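Local atomic coordinates of transketolase (Campylobacter jejuni, PDB entry 3L84), a protein that belongs to the transketolase family of thiamine diphosphate-binding proteins, with two domains of the cofactor-binding clan followed by a C-terminal domain, and assembles from two identical subunits. Residues G361-G366 with I389-M394; F415-Y420 with P451-I456; I347-A352 with E372-G377; A424-A429 with R463-F468; A127-K132 with N399-Y404. All coordinates share one frame; numbering follows the deposited sequence. Where two conformers were deposited one is given.

Interaction 1 of 5, residues G361-G366 with I389-M394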
# COMPACT_ATOMS: atom_id res chain seq x y z
N GLY A 361 6.97 -4.26 -17.20
CA GLY A 361 7.11 -5.58 -16.64
C GLY A 361 6.17 -5.82 -15.51
O GLY A 361 5.25 -5.01 -15.26
N SER A 362 6.40 -6.93 -14.83
CA SER A 362 5.56 -7.42 -13.75
C SER A 362 6.40 -7.58 -12.49
O SER A 362 7.63 -7.74 -12.53
CB SER A 362 5.00 -8.79 -14.18
OG SER A 362 4.22 -9.39 -13.13
N ALA A 363 5.71 -7.58 -11.36
CA ALA A 363 6.32 -7.87 -10.07
C ALA A 363 6.34 -9.37 -9.82
O ALA A 363 5.55 -9.92 -9.05
CB ALA A 363 5.59 -7.10 -8.93
N ASP A 364 7.20 -10.05 -10.56
CA ASP A 364 7.38 -11.49 -10.52
C ASP A 364 6.14 -12.29 -10.87
O ASP A 364 5.92 -13.36 -10.31
CB ASP A 364 7.91 -12.01 -9.18
CG ASP A 364 8.49 -13.43 -9.26
OD1 ASP A 364 9.26 -13.69 -10.21
OD2 ASP A 364 8.16 -14.28 -8.39
N LEU A 365 5.27 -11.77 -11.71
CA LEU A 365 4.06 -12.52 -12.11
C LEU A 365 3.89 -12.54 -13.62
O LEU A 365 2.78 -12.80 -14.10
CB LEU A 365 2.82 -11.95 -11.44
CG LEU A 365 2.69 -12.17 -9.96
CD1 LEU A 365 1.49 -11.38 -9.40
CD2 LEU A 365 2.53 -13.66 -9.66
N GLY A 366 4.95 -12.33 -14.39
CA GLY A 366 4.83 -12.29 -15.84
C GLY A 366 4.01 -13.43 -16.45
O GLY A 366 3.15 -13.18 -17.31
N ILE A 389 9.56 -9.15 -6.54
CA ILE A 389 8.36 -9.11 -5.71
C ILE A 389 8.37 -7.76 -4.99
O ILE A 389 8.56 -7.67 -3.77
CB ILE A 389 8.19 -10.31 -4.79
CG1 ILE A 389 8.35 -11.65 -5.56
CG2 ILE A 389 6.80 -10.28 -4.15
CD1 ILE A 389 9.80 -12.15 -5.81
N ARG A 390 8.17 -6.70 -5.79
CA ARG A 390 8.39 -5.33 -5.37
C ARG A 390 7.36 -4.42 -6.02
O ARG A 390 7.67 -3.54 -6.82
CB ARG A 390 9.80 -4.86 -5.77
CG ARG A 390 10.96 -5.66 -5.21
CD ARG A 390 12.26 -5.04 -5.67
NE ARG A 390 13.45 -5.80 -5.28
CZ ARG A 390 14.09 -6.66 -6.05
NH1 ARG A 390 13.70 -6.95 -7.28
NH2 ARG A 390 15.19 -7.23 -5.58
N GLU A 391 6.11 -4.64 -5.73
CA GLU A 391 5.06 -3.91 -6.42
C GLU A 391 5.21 -2.41 -6.25
O GLU A 391 5.03 -1.64 -7.20
CB GLU A 391 3.65 -4.33 -5.96
CG GLU A 391 3.25 -5.75 -6.25
CD GLU A 391 3.69 -6.72 -5.17
OE1 GLU A 391 4.32 -6.32 -4.15
OE2 GLU A 391 3.38 -7.93 -5.33
N HIS A 392 5.48 -1.99 -5.03
CA HIS A 392 5.48 -0.56 -4.73
C HIS A 392 6.63 0.14 -5.44
O HIS A 392 6.43 1.14 -6.14
CB HIS A 392 5.51 -0.36 -3.24
CG HIS A 392 5.09 0.96 -2.72
ND1 HIS A 392 4.52 2.00 -3.43
CD2 HIS A 392 5.13 1.35 -1.42
CE1 HIS A 392 4.24 2.98 -2.57
NE2 HIS A 392 4.62 2.62 -1.37
N ALA A 393 7.85 -0.37 -5.29
CA ALA A 393 8.99 0.21 -6.01
C ALA A 393 8.76 0.13 -7.51
O ALA A 393 9.16 1.05 -8.22
CB ALA A 393 10.29 -0.49 -5.59
N MSE A 394 8.18 -0.95 -8.02
CA MSE A 394 7.90 -1.01 -9.46
C MSE A 394 7.12 0.20 -9.93
O MSE A 394 7.47 0.87 -10.93
CB MSE A 394 7.11 -2.29 -9.80
CG MSE A 394 6.56 -2.30 -11.21
SE MSE A 394 5.63 -3.95 -11.64
CE MSE A 394 4.08 -3.71 -10.45
O HOH W 1 3.18 -9.16 -7.72
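A single water molecule bridges Glu391 and Ala363: its oxygen lies 2.7 Å from Glu391 OE2 and 2.8 Å from Ala363 O, and it donates to both. Two acceptors that could not bond each other are thereby joined. The Glu391 chain bends at its second torsion (chi2 86°), which turns CD out of the extended line, while CG rests 3.8 Å from Ala363 CB. A methyl suits this place, because it is small enough to fit between Glu391 CG and the end of Met394, modelled as selenomethionine. CG of Met394 is anti to the backbone N (chi1 169°); farther out, SE comes within 3.6 Å of Ala363 N, near Gly361 O as well. Next to Ala363 along the chain, Asp364 meets Ile389 through aliphatic parts, and the two side chains cross obliquely, with Asp364 CB 3.7 Å from Ile389 CG1. The polar end of Asp364 is used elsewhere, as OD1 is hydrogen-bonded to Ser185 OG and Glu187 N of the second subunit. The bend that presents Ala363 is an inverse gamma turn centred on that residue, and it is braced by an ST motif in which Ser362 OG accepts from Leu365 N at 3.0 Å. The contact thus joins the C-terminal end of strand 358-362 to the start of helix 391-404, whose N-cap is Arg390. Strand 408-414 lies alongside, pairing its backbone with Gly361 and Ala363, and Met394 also touches Leu421 of helix 418-431.

Interaction 2 of 5, residues F415-Y420 with P451-I456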
# COMPACT_ATOMS: atom_id res chain seq x y z
N PHE A 415 -4.60 -7.82 -9.47
CA PHE A 415 -5.39 -6.69 -8.99
C PHE A 415 -5.41 -6.62 -7.47
O PHE A 415 -5.41 -5.53 -6.90
CB PHE A 415 -6.81 -6.80 -9.57
CG PHE A 415 -7.68 -5.56 -9.44
CD1 PHE A 415 -7.15 -4.28 -9.46
CD2 PHE A 415 -9.06 -5.70 -9.38
CE1 PHE A 415 -7.99 -3.16 -9.42
CE2 PHE A 415 -9.89 -4.60 -9.36
CZ PHE A 415 -9.35 -3.36 -9.36
N ILE A 416 -5.40 -7.75 -6.75
CA ILE A 416 -5.40 -7.65 -5.31
C ILE A 416 -4.14 -6.94 -4.79
O ILE A 416 -4.18 -6.21 -3.79
CB ILE A 416 -5.54 -9.05 -4.67
CG1 ILE A 416 -5.70 -8.95 -3.16
CG2 ILE A 416 -4.39 -9.97 -5.02
CD1 ILE A 416 -6.87 -8.05 -2.70
N PHE A 417 -3.01 -7.07 -5.47
CA PHE A 417 -1.75 -6.47 -5.08
C PHE A 417 -1.56 -5.07 -5.62
O PHE A 417 -0.53 -4.43 -5.34
CB PHE A 417 -0.55 -7.41 -5.35
CG PHE A 417 -0.71 -8.72 -4.74
CD1 PHE A 417 -1.30 -8.84 -3.47
CD2 PHE A 417 -0.35 -9.86 -5.42
CE1 PHE A 417 -1.51 -10.10 -2.87
CE2 PHE A 417 -0.57 -11.13 -4.81
CZ PHE A 417 -1.16 -11.22 -3.58
N SER A 418 -2.56 -4.54 -6.32
CA SER A 418 -2.61 -3.11 -6.57
C SER A 418 -2.50 -2.34 -5.25
O SER A 418 -1.98 -1.22 -5.22
CB SER A 418 -3.89 -2.69 -7.30
OG SER A 418 -5.04 -2.88 -6.51
N GLU A 419 -2.98 -2.94 -4.18
CA GLU A 419 -2.96 -2.24 -2.88
C GLU A 419 -1.54 -2.02 -2.39
O GLU A 419 -1.30 -1.07 -1.64
CB GLU A 419 -3.78 -2.98 -1.83
CG GLU A 419 -5.23 -3.09 -2.25
CD GLU A 419 -6.21 -3.40 -1.16
OE1 GLU A 419 -5.84 -4.10 -0.18
OE2 GLU A 419 -7.36 -2.95 -1.27
N TYR A 420 -0.60 -2.87 -2.78
CA TYR A 420 0.81 -2.66 -2.40
C TYR A 420 1.40 -1.48 -3.11
O TYR A 420 2.37 -0.90 -2.57
CB TYR A 420 1.66 -3.91 -2.71
CG TYR A 420 1.61 -5.04 -1.70
CD1 TYR A 420 0.47 -5.78 -1.48
CD2 TYR A 420 2.77 -5.44 -1.04
CE1 TYR A 420 0.46 -6.85 -0.59
CE2 TYR A 420 2.78 -6.51 -0.14
CZ TYR A 420 1.63 -7.22 0.07
OH TYR A 420 1.63 -8.31 0.96
N PRO A 451 -9.77 -16.03 -0.53
CA PRO A 451 -10.14 -14.62 -0.31
C PRO A 451 -8.99 -13.63 -0.20
O PRO A 451 -9.18 -12.44 -0.55
CB PRO A 451 -10.97 -14.67 0.97
CG PRO A 451 -10.58 -15.92 1.62
CD PRO A 451 -10.37 -16.89 0.50
N THR A 452 -7.82 -14.07 0.25
CA THR A 452 -6.65 -13.16 0.19
C THR A 452 -6.25 -12.76 -1.19
O THR A 452 -5.47 -11.79 -1.33
CB THR A 452 -5.40 -13.75 0.88
OG1 THR A 452 -5.05 -15.01 0.30
CG2 THR A 452 -5.61 -13.92 2.35
N HIS A 453 -6.67 -13.52 -2.20
CA HIS A 453 -6.26 -13.33 -3.59
C HIS A 453 -7.44 -12.93 -4.47
O HIS A 453 -7.29 -12.95 -5.69
CB HIS A 453 -5.52 -14.57 -4.14
CG HIS A 453 -4.17 -14.75 -3.52
ND1 HIS A 453 -2.98 -14.57 -4.19
CD2 HIS A 453 -3.85 -15.00 -2.24
CE1 HIS A 453 -1.98 -14.79 -3.34
NE2 HIS A 453 -2.49 -15.05 -2.15
N GLN A 454 -8.62 -12.63 -3.89
CA GLN A 454 -9.82 -12.29 -4.64
C GLN A 454 -10.16 -10.86 -4.39
O GLN A 454 -10.59 -10.52 -3.28
CB GLN A 454 -10.96 -13.20 -4.25
CG GLN A 454 -10.74 -14.65 -4.76
CD GLN A 454 -11.65 -15.67 -4.13
OE1 GLN A 454 -12.35 -15.36 -3.18
NE2 GLN A 454 -11.65 -16.89 -4.63
N PRO A 455 -10.01 -9.98 -5.38
CA PRO A 455 -10.40 -8.60 -5.22
C PRO A 455 -11.88 -8.43 -4.90
O PRO A 455 -12.72 -9.24 -5.31
CB PRO A 455 -10.10 -7.99 -6.59
CG PRO A 455 -9.05 -8.84 -7.15
CD PRO A 455 -9.40 -10.23 -6.70
N ILE A 456 -12.17 -7.42 -4.08
CA ILE A 456 -13.56 -7.06 -3.73
C ILE A 456 -13.72 -5.55 -3.80
O ILE A 456 -14.63 -5.04 -4.48
CB ILE A 456 -13.95 -7.58 -2.30
CG1 ILE A 456 -13.86 -9.09 -2.19
CG2 ILE A 456 -15.34 -7.06 -1.91
CD1 ILE A 456 -14.91 -9.89 -2.96
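Thr452 meets Ile416 through its backbone: the carbonyl O, in the short 3-10 turn 451-453, lies 3.4 Å from Ile416 CG1. Here the turn leading from strand 408-414 into helix 418-431 packs on the loop between strand 436-440 and helix 458-464. CG1 is anti to the backbone N (chi1 -174°). The other branch, CG2, approaches His453 CA at 4.1 Å and sits 3.5 Å above the plane of the Phe417 ring, over its centre. A beta-branched isoleucine suits the place because its two arms can touch different groups: the Thr452 carbonyl with one, His453 and the Phe417 ring with the other. The His453 ring comes next, as the face partner in an offset edge-to-face pair: the edge of Phe417 points toward it, with centroids 5.4 Å apart and planes at 83°. Past Gln454, Pro455 turns its ring back toward the first segment. Its CG lies 3.8 Å from Ile416 N, and its CB is 3.8 Å from Phe415 CD2. The bend that presents these side chains is held by Phe415 O, which accepts from both the N and the OG of Ser418. Arg426 of the second subunit also reaches this loop, NH1 to Pro451 O and NH2 to Gln454 O. Between the two segments themselves the chemistry is almost wholly apolar and aromatic, so the fit depends on complementary shape and ring orientation, and proline suits its place by bringing a rigid apolar ring with no N-H to satisfy.

Interaction 3 of 5, residues I347-A352 with E372-G377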
# COMPACT_ATOMS: atom_id res chain seq x y z
N ILE A 347 -2.07 -7.35 -26.95
CA ILE A 347 -2.01 -5.92 -27.20
C ILE A 347 -0.67 -5.35 -26.75
O ILE A 347 -0.06 -4.55 -27.45
CB ILE A 347 -3.19 -5.19 -26.56
CG1 ILE A 347 -4.51 -5.66 -27.20
CG2 ILE A 347 -3.01 -3.68 -26.73
CD1 ILE A 347 -5.77 -5.31 -26.35
N LEU A 348 -0.21 -5.76 -25.57
CA LEU A 348 1.10 -5.27 -25.06
C LEU A 348 2.20 -5.59 -26.04
O LEU A 348 3.09 -4.76 -26.31
CB LEU A 348 1.43 -5.88 -23.72
CG LEU A 348 0.61 -5.42 -22.52
CD1 LEU A 348 0.94 -6.31 -21.30
CD2 LEU A 348 0.78 -3.93 -22.24
N ASN A 349 2.13 -6.78 -26.64
CA ASN A 349 3.12 -7.15 -27.66
C ASN A 349 3.03 -6.30 -28.93
O ASN A 349 4.07 -5.90 -29.45
CB ASN A 349 3.00 -8.64 -27.96
CG ASN A 349 3.80 -9.48 -26.98
OD1 ASN A 349 4.95 -9.79 -27.23
ND2 ASN A 349 3.23 -9.76 -25.82
N VAL A 350 1.84 -5.98 -29.41
CA VAL A 350 1.68 -5.10 -30.56
C VAL A 350 2.21 -3.71 -30.23
O VAL A 350 2.90 -3.09 -31.05
CB VAL A 350 0.19 -5.03 -30.97
CG1 VAL A 350 -0.06 -3.89 -31.96
CG2 VAL A 350 -0.27 -6.37 -31.59
N LEU A 351 1.93 -3.21 -29.04
CA LEU A 351 2.40 -1.88 -28.65
C LEU A 351 3.91 -1.84 -28.57
O LEU A 351 4.53 -0.90 -29.10
CB LEU A 351 1.77 -1.42 -27.33
CG LEU A 351 0.25 -1.21 -27.40
CD1 LEU A 351 -0.33 -0.88 -26.01
CD2 LEU A 351 -0.07 -0.12 -28.36
N ALA A 352 4.51 -2.87 -27.99
CA ALA A 352 5.97 -2.91 -27.88
C ALA A 352 6.61 -3.00 -29.25
O ALA A 352 7.70 -2.45 -29.44
CB ALA A 352 6.39 -4.09 -26.99
N GLU A 372 4.77 -10.94 -20.83
CA GLU A 372 6.01 -11.12 -21.59
C GLU A 372 5.89 -10.51 -22.97
O GLU A 372 4.96 -10.79 -23.71
CB GLU A 372 6.37 -12.62 -21.71
CG GLU A 372 7.70 -12.92 -22.44
CD GLU A 372 8.04 -14.41 -22.47
OE1 GLU A 372 7.39 -15.22 -21.78
OE2 GLU A 372 8.95 -14.77 -23.24
N LEU A 373 6.91 -9.72 -23.32
CA LEU A 373 7.04 -9.10 -24.61
C LEU A 373 7.96 -10.04 -25.40
O LEU A 373 9.19 -10.04 -25.24
CB LEU A 373 7.59 -7.68 -24.49
CG LEU A 373 6.78 -6.77 -23.58
CD1 LEU A 373 7.56 -5.47 -23.38
CD2 LEU A 373 5.33 -6.56 -24.06
N HIS A 374 7.34 -10.91 -26.19
CA HIS A 374 8.00 -12.06 -26.75
C HIS A 374 9.10 -11.70 -27.71
O HIS A 374 8.89 -10.93 -28.64
CB HIS A 374 6.98 -12.95 -27.46
CG HIS A 374 5.95 -13.50 -26.55
ND1 HIS A 374 6.23 -14.45 -25.59
CD2 HIS A 374 4.63 -13.22 -26.44
CE1 HIS A 374 5.12 -14.74 -24.93
NE2 HIS A 374 4.15 -14.00 -25.42
N SER A 375 10.27 -12.29 -27.48
CA SER A 375 11.47 -12.07 -28.31
C SER A 375 11.99 -10.63 -28.27
O SER A 375 12.78 -10.24 -29.13
CB SER A 375 11.24 -12.53 -29.75
OG SER A 375 10.94 -13.91 -29.77
N MSE A 376 11.58 -9.84 -27.26
CA MSE A 376 12.04 -8.46 -27.15
C MSE A 376 13.09 -8.25 -26.06
O MSE A 376 13.55 -7.13 -25.84
CB MSE A 376 10.84 -7.52 -27.02
CG MSE A 376 9.78 -7.82 -28.08
SE MSE A 376 8.63 -6.31 -28.57
CE MSE A 376 10.04 -5.27 -29.37
N GLY A 377 13.51 -9.34 -25.43
CA GLY A 377 14.68 -9.35 -24.56
C GLY A 377 14.43 -8.76 -23.18
O GLY A 377 13.37 -8.18 -22.91
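Leu373, in the loop between helix 366-369 and strand 384-386, pushes one methyl, CD2, into a shallow hollow on helix 340-354 that is lined by Leu348 and, one turn later, Ala352. The methyl lies 3.6 Å from Leu348 O and 4.0 Å from Ala352 CB. Alanine suits the second wall, since its short side chain leaves room for a branched residue to come close to the helix. In the conformer described, the selenium of Met376, a selenomethionine, also comes up against Ala352, though a second conformer was modelled, and this part of the fit is less certain. The type II turn from Leu373 to Met376 brings the ends of both side chains to the helix. Beside the hollow, Asn349 is the bump that reaches outward. Its OD1 takes the N-H of His374 at 2.8 Å, while its ND2 donates to Glu372 O at 2.9 Å in a nearly straight bond (166°). The His374 side chain crosses that of Asn349 at about a right angle, although ring and amide planes are only 18° apart, and its CD2 is 3.5 Å from Asn349 OD1. ND2 is further held by Gly345 O, one turn back in the helix. Asparagine suits the place because one flat group offers both an acceptor and a donor to the loop backbone. With OD1 facing an N-H and ND2 facing two carbonyls, the amide's rotation is fixed, and two backbone groups of an irregular segment, Glu372 O and His374 N, are satisfied by one helix side chain.

Interaction 4 of 5, residues A424-A429 with R463-F468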
# COMPACT_ATOMS: atom_id res chain seq x y z
N ALA A 424 1.99 4.97 -4.93
CA ALA A 424 2.72 5.39 -6.12
C ALA A 424 1.78 5.60 -7.30
O ALA A 424 1.98 6.51 -8.09
CB ALA A 424 3.82 4.36 -6.47
N ALA A 425 0.74 4.77 -7.43
CA ALA A 425 -0.28 5.04 -8.44
C ALA A 425 -0.89 6.42 -8.24
O ALA A 425 -1.18 7.14 -9.19
CB ALA A 425 -1.36 3.95 -8.45
N ARG A 426 -1.08 6.81 -6.98
CA ARG A 426 -1.64 8.10 -6.69
C ARG A 426 -0.73 9.22 -7.18
O ARG A 426 -1.24 10.24 -7.65
CB ARG A 426 -1.88 8.23 -5.20
CG ARG A 426 -2.87 9.31 -4.85
CD ARG A 426 -3.10 9.43 -3.32
NE ARG A 426 -4.32 10.18 -3.04
CZ ARG A 426 -4.37 11.45 -2.64
NH1 ARG A 426 -3.27 12.14 -2.43
NH2 ARG A 426 -5.56 12.00 -2.44
N ILE A 427 0.58 9.07 -7.06
CA ILE A 427 1.50 10.07 -7.60
C ILE A 427 1.38 10.14 -9.13
O ILE A 427 1.43 11.24 -9.71
CB ILE A 427 2.95 9.79 -7.16
CG1 ILE A 427 3.11 9.91 -5.65
CG2 ILE A 427 3.92 10.73 -7.89
CD1 ILE A 427 3.18 11.39 -5.17
N ALA A 428 1.24 9.02 -9.80
CA ALA A 428 0.99 9.04 -11.25
C ALA A 428 -0.23 9.89 -11.58
O ALA A 428 -0.23 10.68 -12.53
CB ALA A 428 0.84 7.62 -11.78
N ALA A 429 -1.31 9.68 -10.83
CA ALA A 429 -2.54 10.42 -11.01
C ALA A 429 -2.36 11.90 -10.73
O ALA A 429 -2.81 12.76 -11.51
CB ALA A 429 -3.63 9.81 -10.15
N ARG A 463 -11.66 3.69 -9.01
CA ARG A 463 -12.65 4.61 -9.52
C ARG A 463 -12.70 5.86 -8.69
O ARG A 463 -12.85 6.96 -9.27
CB ARG A 463 -14.02 3.95 -9.57
CG ARG A 463 -14.08 2.88 -10.64
CD ARG A 463 -15.39 2.15 -10.56
NE ARG A 463 -15.55 1.21 -11.67
CZ ARG A 463 -16.45 0.25 -11.69
NH1 ARG A 463 -17.18 -0.00 -10.61
NH2 ARG A 463 -16.53 -0.54 -12.76
N ALA A 464 -12.52 5.80 -7.37
CA ALA A 464 -12.58 6.98 -6.52
C ALA A 464 -11.34 7.86 -6.67
O ALA A 464 -11.42 9.06 -6.42
CB ALA A 464 -12.74 6.58 -5.07
N MSE A 465 -10.18 7.30 -6.99
CA MSE A 465 -8.97 8.07 -7.18
C MSE A 465 -9.11 9.02 -8.38
O MSE A 465 -9.34 8.57 -9.52
CB MSE A 465 -7.79 7.13 -7.39
CG MSE A 465 -6.47 7.88 -7.61
SE MSE A 465 -4.88 6.75 -7.63
CE MSE A 465 -5.59 5.10 -8.42
N PRO A 466 -8.92 10.32 -8.16
CA PRO A 466 -8.96 11.23 -9.30
C PRO A 466 -7.90 10.96 -10.36
O PRO A 466 -6.85 10.38 -10.06
CB PRO A 466 -8.75 12.61 -8.64
CG PRO A 466 -9.25 12.42 -7.25
CD PRO A 466 -8.82 11.04 -6.88
N ASN A 467 -8.12 11.49 -11.56
CA ASN A 467 -7.14 11.48 -12.63
C ASN A 467 -6.66 10.07 -13.01
O ASN A 467 -5.49 9.87 -13.28
CB ASN A 467 -5.90 12.35 -12.32
CG ASN A 467 -6.18 13.80 -12.25
OD1 ASN A 467 -7.24 14.28 -12.69
ND2 ASN A 467 -5.20 14.56 -11.77
N PHE A 468 -7.58 9.12 -13.01
CA PHE A 468 -7.34 7.75 -13.43
C PHE A 468 -8.51 7.31 -14.24
O PHE A 468 -9.70 7.62 -13.90
CB PHE A 468 -7.24 6.77 -12.25
CG PHE A 468 -5.93 6.06 -12.15
CD1 PHE A 468 -4.95 6.59 -11.39
CD2 PHE A 468 -5.64 4.94 -12.91
CE1 PHE A 468 -3.78 6.03 -11.28
CE2 PHE A 468 -4.38 4.33 -12.77
CZ PHE A 468 -3.47 4.90 -11.99
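Helix 418-431 packs here, through Ala425, Arg426 and Ala429, against the loop that leads from helix 458-464 to strand 469-471, in a buried contact secured by one side-chain hydrogen bond. Its centre is Ala429, whose CB points into the loop and lies 3.3 Å from Pro466 O and 3.7 Å from Phe468 CD1; a side chain this small lets the loop backbone come close. The Phe468 ring approaches with its rim, and Ala425 O sits at that edge in the ring plane, 3.5 Å from CE1. Met465, a selenomethionine, has CG anti to the backbone N (chi1 180°) and lays SE over the helix backbone, 3.6 Å from Arg426 CA. At the far end Asn467 ND2 donates to Ala429 O at 3.0 Å. The N-H···O angle is 153°, and the donor stands above the carbonyl plane, about 40° out of it. Asn467 has positive phi, a conformation asparagine tolerates well, and its own O is buried here without a partner in the model. Arg426 meets the loop with its CA and CB, while its extended chain carries NE to a salt bridge with Glu457 of the second subunit. Helix 418-431 also packs through Ala424 and Ile427 on helix 391-404, while Phe468 leads into strand 469-471 and meets Phe462 of helix 458-464 edge-to-face and Phe437 of strand 436-440.

Interaction 5 of 5, residues A127-K132 with N399-Y404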
# COMPACT_ATOMS: atom_id res chain seq x y z
N ALA A 127 17.46 6.47 -12.88
CA ALA A 127 18.75 5.87 -13.17
C ALA A 127 18.57 4.64 -14.11
O ALA A 127 19.36 4.47 -15.05
CB ALA A 127 19.46 5.52 -11.89
N MSE A 128 17.53 3.84 -13.87
CA MSE A 128 17.25 2.72 -14.78
C MSE A 128 16.84 3.23 -16.15
O MSE A 128 17.24 2.70 -17.19
CB MSE A 128 16.15 1.85 -14.22
CG MSE A 128 16.57 1.05 -12.98
SE MSE A 128 15.28 -0.17 -12.26
CE MSE A 128 15.30 -1.48 -13.70
N ALA A 129 15.96 4.24 -16.16
CA ALA A 129 15.51 4.87 -17.41
C ALA A 129 16.69 5.42 -18.20
O ALA A 129 16.80 5.21 -19.39
CB ALA A 129 14.48 5.97 -17.13
N ALA A 130 17.64 6.04 -17.51
CA ALA A 130 18.82 6.58 -18.15
C ALA A 130 19.68 5.44 -18.73
O ALA A 130 20.21 5.57 -19.83
CB ALA A 130 19.64 7.38 -17.15
N LYS A 131 19.83 4.34 -17.99
CA LYS A 131 20.53 3.20 -18.57
C LYS A 131 19.86 2.66 -19.83
O LYS A 131 20.55 2.31 -20.81
CB LYS A 131 20.71 2.08 -17.55
CG LYS A 131 21.72 2.40 -16.46
CD LYS A 131 23.13 2.65 -16.93
CE LYS A 131 24.12 2.81 -15.77
NZ LYS A 131 25.52 2.92 -16.23
N LYS A 132 18.52 2.61 -19.85
CA LYS A 132 17.84 2.18 -21.05
C LYS A 132 17.98 3.20 -22.17
O LYS A 132 18.19 2.84 -23.35
CB LYS A 132 16.36 1.89 -20.77
CG LYS A 132 15.60 1.33 -21.98
CD LYS A 132 16.22 0.02 -22.50
CE LYS A 132 15.54 -0.51 -23.75
NZ LYS A 132 16.21 -1.73 -24.29
N ASN A 399 6.89 5.46 -12.55
CA ASN A 399 6.54 6.89 -12.55
C ASN A 399 7.70 7.72 -13.08
O ASN A 399 7.50 8.67 -13.84
CB ASN A 399 6.17 7.36 -11.15
CG ASN A 399 4.82 6.91 -10.68
OD1 ASN A 399 3.99 6.44 -11.44
ND2 ASN A 399 4.59 7.05 -9.37
N ALA A 400 8.92 7.35 -12.71
CA ALA A 400 10.10 8.02 -13.21
C ALA A 400 10.38 7.70 -14.69
O ALA A 400 10.74 8.61 -15.43
CB ALA A 400 11.33 7.67 -12.32
N PHE A 401 10.20 6.46 -15.12
CA PHE A 401 10.29 6.15 -16.54
C PHE A 401 9.36 7.07 -17.32
O PHE A 401 9.71 7.55 -18.40
CB PHE A 401 9.96 4.69 -16.88
CG PHE A 401 11.12 3.72 -16.82
CD1 PHE A 401 11.55 3.17 -15.64
CD2 PHE A 401 11.78 3.38 -18.00
CE1 PHE A 401 12.61 2.28 -15.62
CE2 PHE A 401 12.85 2.48 -17.98
CZ PHE A 401 13.25 1.92 -16.80
N ALA A 402 8.15 7.27 -16.84
CA ALA A 402 7.18 8.11 -17.53
C ALA A 402 7.58 9.59 -17.58
O ALA A 402 7.15 10.31 -18.49
CB ALA A 402 5.79 7.94 -16.86
N ARG A 403 8.37 10.03 -16.61
CA ARG A 403 8.87 11.40 -16.56
C ARG A 403 10.18 11.56 -17.28
O ARG A 403 10.58 12.71 -17.54
CB ARG A 403 9.02 11.88 -15.10
CG ARG A 403 7.69 12.15 -14.41
CD ARG A 403 7.06 13.42 -14.92
NE ARG A 403 7.84 14.61 -14.56
CZ ARG A 403 7.80 15.80 -15.15
NH1 ARG A 403 7.05 16.02 -16.22
NH2 ARG A 403 8.53 16.78 -14.65
N TYR A 404 10.87 10.48 -17.66
CA TYR A 404 12.23 10.64 -18.18
C TYR A 404 12.29 11.44 -19.46
O TYR A 404 13.18 12.28 -19.63
CB TYR A 404 12.89 9.25 -18.35
CG TYR A 404 14.34 9.32 -18.70
CD1 TYR A 404 15.29 9.50 -17.72
CD2 TYR A 404 14.77 9.30 -20.01
CE1 TYR A 404 16.59 9.64 -18.02
CE2 TYR A 404 16.08 9.42 -20.33
CZ TYR A 404 17.03 9.59 -19.33
OH TYR A 404 18.36 9.74 -19.66
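Helix segments 127-132 and 399-404 pass 9.0 Å apart at their axes with a signed crossing angle of -49°, closest in backbone at Ala129 and Phe401. Ala129 CB is central to this contact. It sits over the face of the Phe401 ring, 3.9 Å from the centroid and 13° off the ring normal, a CH-pi contact, and it also touches Tyr404 at 3.7 Å from CD1. A small residue suits this place because two aromatic side chains reach across to it. The Phe401 ring covers the backbone as well, with CZ 3.6 Å from Ala129 N, and its CE1 meets Met128 CB at 3.8 Å. Tyr404, its CG anti to the backbone N (chi1 -172°), turns one face over Ala129 C, and its OH comes 3.5 Å from Ala130 CA. The hydroxyl is hydrogen-bonded to His144 NE2, and the ring makes a cation-pi contact with Arg60. Between the two segments the contact is thus apolar, joining a helix of the thiamine diphosphate-binding family region to one of the pyrimidine-binding region by two aromatic rings whose faces lie over Ala129, while the Tyr404 hydroxyl finds its partner outside both helices.

Overall arrangement
From the N terminus, segment 127-132 opens interaction 5, the longest loop, which closes only at 399-404 and ties the thiamine diphosphate-binding region to the pyrimidine-binding region. Interactions 3 and 1 are nested inside it and cross: 347-352 opens first, then 361-366, before 372-377 closes interaction 3 and 389-394 closes interaction 1. Interactions 2 and 4 follow in series and also cross, opening at 415-420, which leads into helix 418-431, and at 424-429 within it, and closing at 451-456 and 463-468. Helix 391-404 serves interactions 1 and 5, and Asn399 of interaction 5 probably hydrogen-bonds through ND2 to Ala424 O of interaction 4. The second subunit touches interactions 1, 2 and 4.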